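PDB 2Q9R: DUF416 domain-containing protein from Shewanella baltica, which is of unknown function but, as an almost wholly helical DUF416 family member, forms a two-chain assembly and binds benzoic acid in the crystal. Local coordinates for residues 35-46 / 80-91. Sequence-based numbering, arbitrary orientation.
Sequences YQLFSEVCEFGD and NTPEPADFEAYG. With BEZ (benzoic acid), chain E; SO4 (sulfate ion), chain B; GOL (glycerol), chain J.
Phe38 points the edge of its ring at the face of Phe87, planes 75° apart, with CZ over the centre of that face. Phe87 in turn presents its own edge, off-centre, to the face of Phe44, and so stands steeply to both neighbours. Pro82, compact and rigid, lays CB over one face of Phe44 as a CH-pi contact, 4.0 Å from the ring centroid, while its CG meets Phe38 CE2 at 3.7 Å. Small Cys42 fits beside Phe87, its SG 3.7 Å from Ala89 CB. The cluster of Phe38, Phe44 and Phe87 ties the last turns of helix 17-42 and the turn after it to the loop joining helices 70-79 and 92-111, and its Phe38, with Gly91, lines the benzoic acid pocket. With CG trans to its backbone N (chi1 168°), Phe38 also sets CD1 against Gly91, where a CB would strike the ligand; an alanine at Phe38 would probably leave the Phe87 face without its partner and open a gap beside Pro82 and Gly91. Polar bonds hold the other end. Tyr35, long enough for its hydroxyl to reach the backbone of Asn80, donates OH to Asn80 O at 2.8 Å, in the carbonyl plane. Asn80 OD1 accepts a bent hydrogen bond from Asp46 N (2.9 Å, 134° at the hydrogen) and one from a probable crystallisation glycerol, while its ND2 reaches back to Arg76 O.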
loop_
_atom_site.group_PDB
_atom_site.type_symbol
_atom_site.label_atom_id
_atom_site.label_comp_id
_atom_site.label_asym_id
_atom_site.label_seq_id
_atom_site.Cartn_x
_atom_site.Cartn_y
_atom_site.Cartn_z
ATOM N N TYR A 35 8.227 0.225 -13.802
ATOM C CA TYR A 35 8.459 0.338 -15.254
ATOM C C TYR A 35 7.983 -0.947 -15.925
ATOM O O TYR A 35 7.260 -0.921 -16.929
ATOM C CB TYR A 35 9.911 0.684 -15.573
ATOM C CG TYR A 35 10.096 0.955 -17.023
ATOM C CD1 TYR A 35 10.196 -0.108 -17.941
ATOM C CD2 TYR A 35 10.130 2.262 -17.510
ATOM C CE1 TYR A 35 10.317 0.114 -19.252
ATOM C CE2 TYR A 35 10.291 2.505 -18.856
ATOM C CZ TYR A 35 10.384 1.433 -19.718
ATOM O OH TYR A 35 10.500 1.687 -21.041
ATOM N N GLN A 36 8.281 -2.080 -15.290
ATOM C CA GLN A 36 7.917 -3.367 -15.855
ATOM C C GLN A 36 6.401 -3.483 -16.008
ATOM O O GLN A 36 5.909 -3.936 -17.044
ATOM C CB GLN A 36 8.454 -4.507 -14.990
ATOM C CG GLN A 36 9.960 -4.667 -15.082
ATOM C CD GLN A 36 10.501 -5.593 -14.038
ATOM O OE1 GLN A 36 10.073 -5.558 -12.895
ATOM N NE2 GLN A 36 11.475 -6.408 -14.411
ATOM N N LEU A 37 5.672 -3.101 -14.975
ATOM C CA LEU A 37 4.223 -3.223 -15.011
ATOM C C LEU A 37 3.637 -2.302 -16.102
ATOM O O LEU A 37 2.842 -2.721 -16.924
ATOM C CB LEU A 37 3.600 -2.915 -13.641
ATOM C CG LEU A 37 2.057 -3.176 -13.558
ATOM C CD1 LEU A 37 1.736 -4.631 -13.899
ATOM C CD2 LEU A 37 1.469 -2.738 -12.202
ATOM N N PHE A 38 4.034 -1.037 -16.091
ATOM C CA PHE A 38 3.574 -0.096 -17.086
ATOM C C PHE A 38 3.827 -0.601 -18.517
ATOM O O PHE A 38 2.972 -0.494 -19.405
ATOM C CB PHE A 38 4.237 1.261 -16.878
ATOM C CG PHE A 38 4.034 2.203 -18.035
ATOM C CD1 PHE A 38 2.800 2.781 -18.243
ATOM C CD2 PHE A 38 5.058 2.486 -18.922
ATOM C CE1 PHE A 38 2.601 3.637 -19.276
ATOM C CE2 PHE A 38 4.845 3.362 -19.997
ATOM C CZ PHE A 38 3.627 3.935 -20.162
ATOM N N SER A 39 5.026 -1.113 -18.727
ATOM C CA SER A 39 5.485 -1.492 -20.043
ATOM C C SER A 39 4.643 -2.622 -20.586
ATOM O O SER A 39 4.314 -2.668 -21.781
ATOM C CB SER A 39 6.968 -1.919 -19.974
ATOM O OG SER A 39 7.386 -2.481 -21.203
ATOM N N GLU A 40 4.291 -3.531 -19.690
ATOM C CA GLU A 40 3.529 -4.682 -20.048
ATOM C C GLU A 40 2.084 -4.291 -20.302
ATOM O O GLU A 40 1.501 -4.677 -21.296
ATOM C CB GLU A 40 3.634 -5.688 -18.926
ATOM C CG GLU A 40 2.742 -6.888 -19.047
ATOM C CD GLU A 40 2.663 -7.644 -17.732
ATOM O OE1 GLU A 40 3.745 -7.879 -17.116
ATOM O OE2 GLU A 40 1.521 -7.972 -17.322
ATOM N N VAL A 41 1.519 -3.489 -19.406
ATOM C CA VAL A 41 0.138 -3.086 -19.509
ATOM C C VAL A 41 -0.097 -2.111 -20.662
ATOM O O VAL A 41 -1.068 -2.211 -21.368
ATOM C CB VAL A 41 -0.354 -2.456 -18.162
ATOM C CG1 VAL A 41 -1.771 -1.810 -18.305
ATOM C CG2 VAL A 41 -0.310 -3.540 -17.059
ATOM N N CYS A 42 0.767 -1.132 -20.806
ATOM C CA CYS A 42 0.556 -0.110 -21.822
ATOM C C CYS A 42 1.322 -0.391 -23.127
ATOM O O CYS A 42 1.245 0.403 -24.040
ATOM C CB CYS A 42 0.912 1.249 -21.260
ATOM S SG CYS A 42 -0.255 1.782 -19.974
ATOM N N GLU A 43 2.019 -1.530 -23.193
ATOM C CA GLU A 43 2.724 -2.004 -24.397
ATOM C C GLU A 43 3.688 -0.928 -24.883
ATOM O O GLU A 43 3.612 -0.478 -26.019
ATOM C CB GLU A 43 1.730 -2.426 -25.473
ATOM C CG GLU A 43 0.723 -3.447 -24.964
ATOM C CD GLU A 43 -0.252 -3.941 -26.022
ATOM O OE1 GLU A 43 -1.267 -3.255 -26.291
ATOM O OE2 GLU A 43 -0.007 -5.038 -26.568
ATOM N N PHE A 44 4.549 -0.491 -23.965
ATOM C CA PHE A 44 5.547 0.524 -24.231
ATOM C C PHE A 44 6.907 0.109 -23.685
ATOM O O PHE A 44 7.012 -0.360 -22.561
ATOM C CB PHE A 44 5.172 1.889 -23.621
ATOM C CG PHE A 44 6.234 2.940 -23.854
ATOM C CD1 PHE A 44 6.218 3.704 -25.006
ATOM C CD2 PHE A 44 7.307 3.082 -22.964
ATOM C CE1 PHE A 44 7.233 4.620 -25.249
ATOM C CE2 PHE A 44 8.329 3.983 -23.209
ATOM C CZ PHE A 44 8.285 4.761 -24.346
ATOM N N GLY A 45 7.943 0.296 -24.495
ATOM C CA GLY A 45 9.319 0.317 -24.013
ATOM C C GLY A 45 9.893 -1.055 -23.785
ATOM O O GLY A 45 9.236 -2.077 -23.990
ATOM N N ASP A 46 11.127 -1.077 -23.333
ATOM C CA ASP A 46 11.828 -2.319 -23.102
ATOM C C ASP A 46 12.519 -2.311 -21.727
ATOM O O ASP A 46 13.590 -1.703 -21.574
ATOM C CB ASP A 46 12.880 -2.502 -24.209
ATOM C CG ASP A 46 13.675 -3.773 -24.033
ATOM O OD1 ASP A 46 13.349 -4.625 -23.177
ATOM O OD2 ASP A 46 14.608 -3.946 -24.803
ATOM N N ASN A 80 13.573 5.019 -24.194
ATOM C CA ASN A 80 12.575 4.234 -23.475
ATOM C C ASN A 80 11.827 4.971 -22.349
ATOM O O ASN A 80 11.210 4.335 -21.471
ATOM C CB ASN A 80 13.266 2.983 -22.921
ATOM C CG ASN A 80 13.543 1.975 -23.996
ATOM O OD1 ASN A 80 12.681 1.186 -24.329
ATOM N ND2 ASN A 80 14.738 2.032 -24.577
ATOM N N THR A 81 11.908 6.293 -22.357
ATOM C CA THR A 81 11.234 7.091 -21.354
ATOM C C THR A 81 9.916 7.538 -21.992
ATOM O O THR A 81 9.927 8.202 -23.031
ATOM C CB THR A 81 12.049 8.293 -20.946
ATOM O OG1 THR A 81 13.338 7.866 -20.478
ATOM C CG2 THR A 81 11.303 9.095 -19.806
ATOM N N PRO A 82 8.782 7.150 -21.393
ATOM C CA PRO A 82 7.519 7.543 -22.016
ATOM C C PRO A 82 7.118 9.030 -21.779
ATOM O O PRO A 82 7.623 9.719 -20.858
ATOM C CB PRO A 82 6.505 6.589 -21.370
ATOM C CG PRO A 82 7.061 6.368 -19.988
ATOM C CD PRO A 82 8.572 6.365 -20.164
ATOM N N GLU A 83 6.215 9.486 -22.639
ATOM C CA GLU A 83 5.638 10.813 -22.570
ATOM C C GLU A 83 4.270 10.698 -21.973
ATOM O O GLU A 83 3.440 9.992 -22.521
ATOM C CB GLU A 83 5.477 11.402 -23.960
ATOM C CG GLU A 83 6.772 11.831 -24.624
ATOM C CD GLU A 83 7.407 13.066 -23.987
ATOM O OE1 GLU A 83 6.761 13.768 -23.169
ATOM O OE2 GLU A 83 8.584 13.322 -24.306
ATOM N N PRO A 84 4.006 11.424 -20.879
ATOM C CA PRO A 84 2.681 11.349 -20.271
ATOM C C PRO A 84 1.540 11.765 -21.182
ATOM O O PRO A 84 0.447 11.236 -21.051
ATOM C CB PRO A 84 2.781 12.250 -19.038
ATOM C CG PRO A 84 4.083 12.917 -19.079
ATOM C CD PRO A 84 4.928 12.298 -20.142
ATOM N N ALA A 85 1.790 12.665 -22.132
ATOM C CA ALA A 85 0.764 12.993 -23.116
ATOM C C ALA A 85 0.252 11.765 -23.874
ATOM O O ALA A 85 -0.867 11.776 -24.413
ATOM C CB ALA A 85 1.288 14.010 -24.101
ATOM N N ASP A 86 1.061 10.709 -23.937
ATOM C CA ASP A 86 0.724 9.593 -24.822
ATOM C C ASP A 86 -0.082 8.498 -24.145
ATOM O O ASP A 86 -0.504 7.561 -24.828
ATOM C CB ASP A 86 1.991 8.990 -25.417
ATOM C CG ASP A 86 2.631 9.883 -26.430
ATOM O OD1 ASP A 86 1.895 10.609 -27.133
ATOM O OD2 ASP A 86 3.885 9.834 -26.539
ATOM N N PHE A 87 -0.288 8.620 -22.825
ATOM C CA PHE A 87 -0.955 7.576 -22.022
ATOM C C PHE A 87 -1.994 8.130 -21.083
ATOM O O PHE A 87 -1.732 9.102 -20.410
ATOM C CB PHE A 87 0.087 6.794 -21.208
ATOM C CG PHE A 87 1.096 6.121 -22.070
ATOM C CD1 PHE A 87 0.836 4.862 -22.597
ATOM C CD2 PHE A 87 2.261 6.774 -22.432
ATOM C CE1 PHE A 87 1.718 4.257 -23.445
ATOM C CE2 PHE A 87 3.165 6.170 -23.299
ATOM C CZ PHE A 87 2.894 4.899 -23.799
ATOM N N GLU A 88 -3.171 7.504 -21.039
ATOM C CA GLU A 88 -4.184 7.830 -20.030
ATOM C C GLU A 88 -3.924 7.128 -18.694
ATOM O O GLU A 88 -4.322 7.620 -17.647
ATOM C CB GLU A 88 -5.567 7.412 -20.487
ATOM C CG GLU A 88 -6.125 8.224 -21.654
ATOM C CD GLU A 88 -7.604 7.940 -21.882
ATOM O OE1 GLU A 88 -8.290 7.514 -20.917
ATOM O OE2 GLU A 88 -8.075 8.139 -23.022
ATOM N N ALA A 89 -3.305 5.961 -18.742
ATOM C CA ALA A 89 -3.012 5.193 -17.529
ATOM C C ALA A 89 -2.070 5.969 -16.607
ATOM O O ALA A 89 -1.143 6.612 -17.076
ATOM C CB ALA A 89 -2.445 3.838 -17.885
ATOM N N TYR A 90 -2.326 5.902 -15.296
ATOM C CA TYR A 90 -1.522 6.594 -14.291
ATOM C C TYR A 90 -0.053 6.086 -14.307
ATOM O O TYR A 90 0.880 6.851 -14.018
ATOM C CB TYR A 90 -2.114 6.462 -12.851
ATOM C CG TYR A 90 -1.269 7.233 -11.861
ATOM C CD1 TYR A 90 -1.378 8.615 -11.754
ATOM C CD2 TYR A 90 -0.285 6.594 -11.121
ATOM C CE1 TYR A 90 -0.571 9.345 -10.897
ATOM C CE2 TYR A 90 0.538 7.307 -10.265
ATOM C CZ TYR A 90 0.415 8.687 -10.172
ATOM O OH TYR A 90 1.233 9.384 -9.307
ATOM N N GLY A 91 0.127 4.799 -14.615
ATOM C CA GLY A 91 1.441 4.142 -14.569
ATOM C C GLY A 91 2.539 4.832 -15.347
ATOM O O GLY A 91 3.740 4.662 -15.047
HETATM C C BEZ E . -0.883 1.652 -11.227
HETATM O O1 BEZ E . -1.152 1.310 -10.030
HETATM O O2 BEZ E . -1.741 2.189 -11.993
HETATM C C1 BEZ E . 0.484 1.400 -11.762
HETATM C C2 BEZ E . 0.656 0.978 -13.102
HETATM C C3 BEZ E . 1.950 0.745 -13.565
HETATM C C4 BEZ E . 3.041 0.938 -12.723
HETATM C C5 BEZ E . 2.857 1.353 -11.402
HETATM C C6 BEZ E . 1.564 1.600 -10.910
HETATM S S SO4 B . -3.436 3.901 -22.151
HETATM O O1 SO4 B . -4.433 4.248 -23.166
HETATM O O2 SO4 B . -2.442 3.037 -22.786
HETATM O O3 SO4 B . -2.744 5.062 -21.630
HETATM O O4 SO4 B . -4.152 3.239 -21.049
HETATM C C1 GOL J . 8.909 1.265 -28.123
HETATM O O1 GOL J . 7.764 1.023 -27.328
HETATM C C2 GOL J . 9.793 2.373 -27.532
HETATM O O2 GOL J . 9.410 3.620 -28.084
HETATM C C3 GOL J . 11.286 2.121 -27.820
HETATM O O3 GOL J . 11.800 0.988 -27.129
#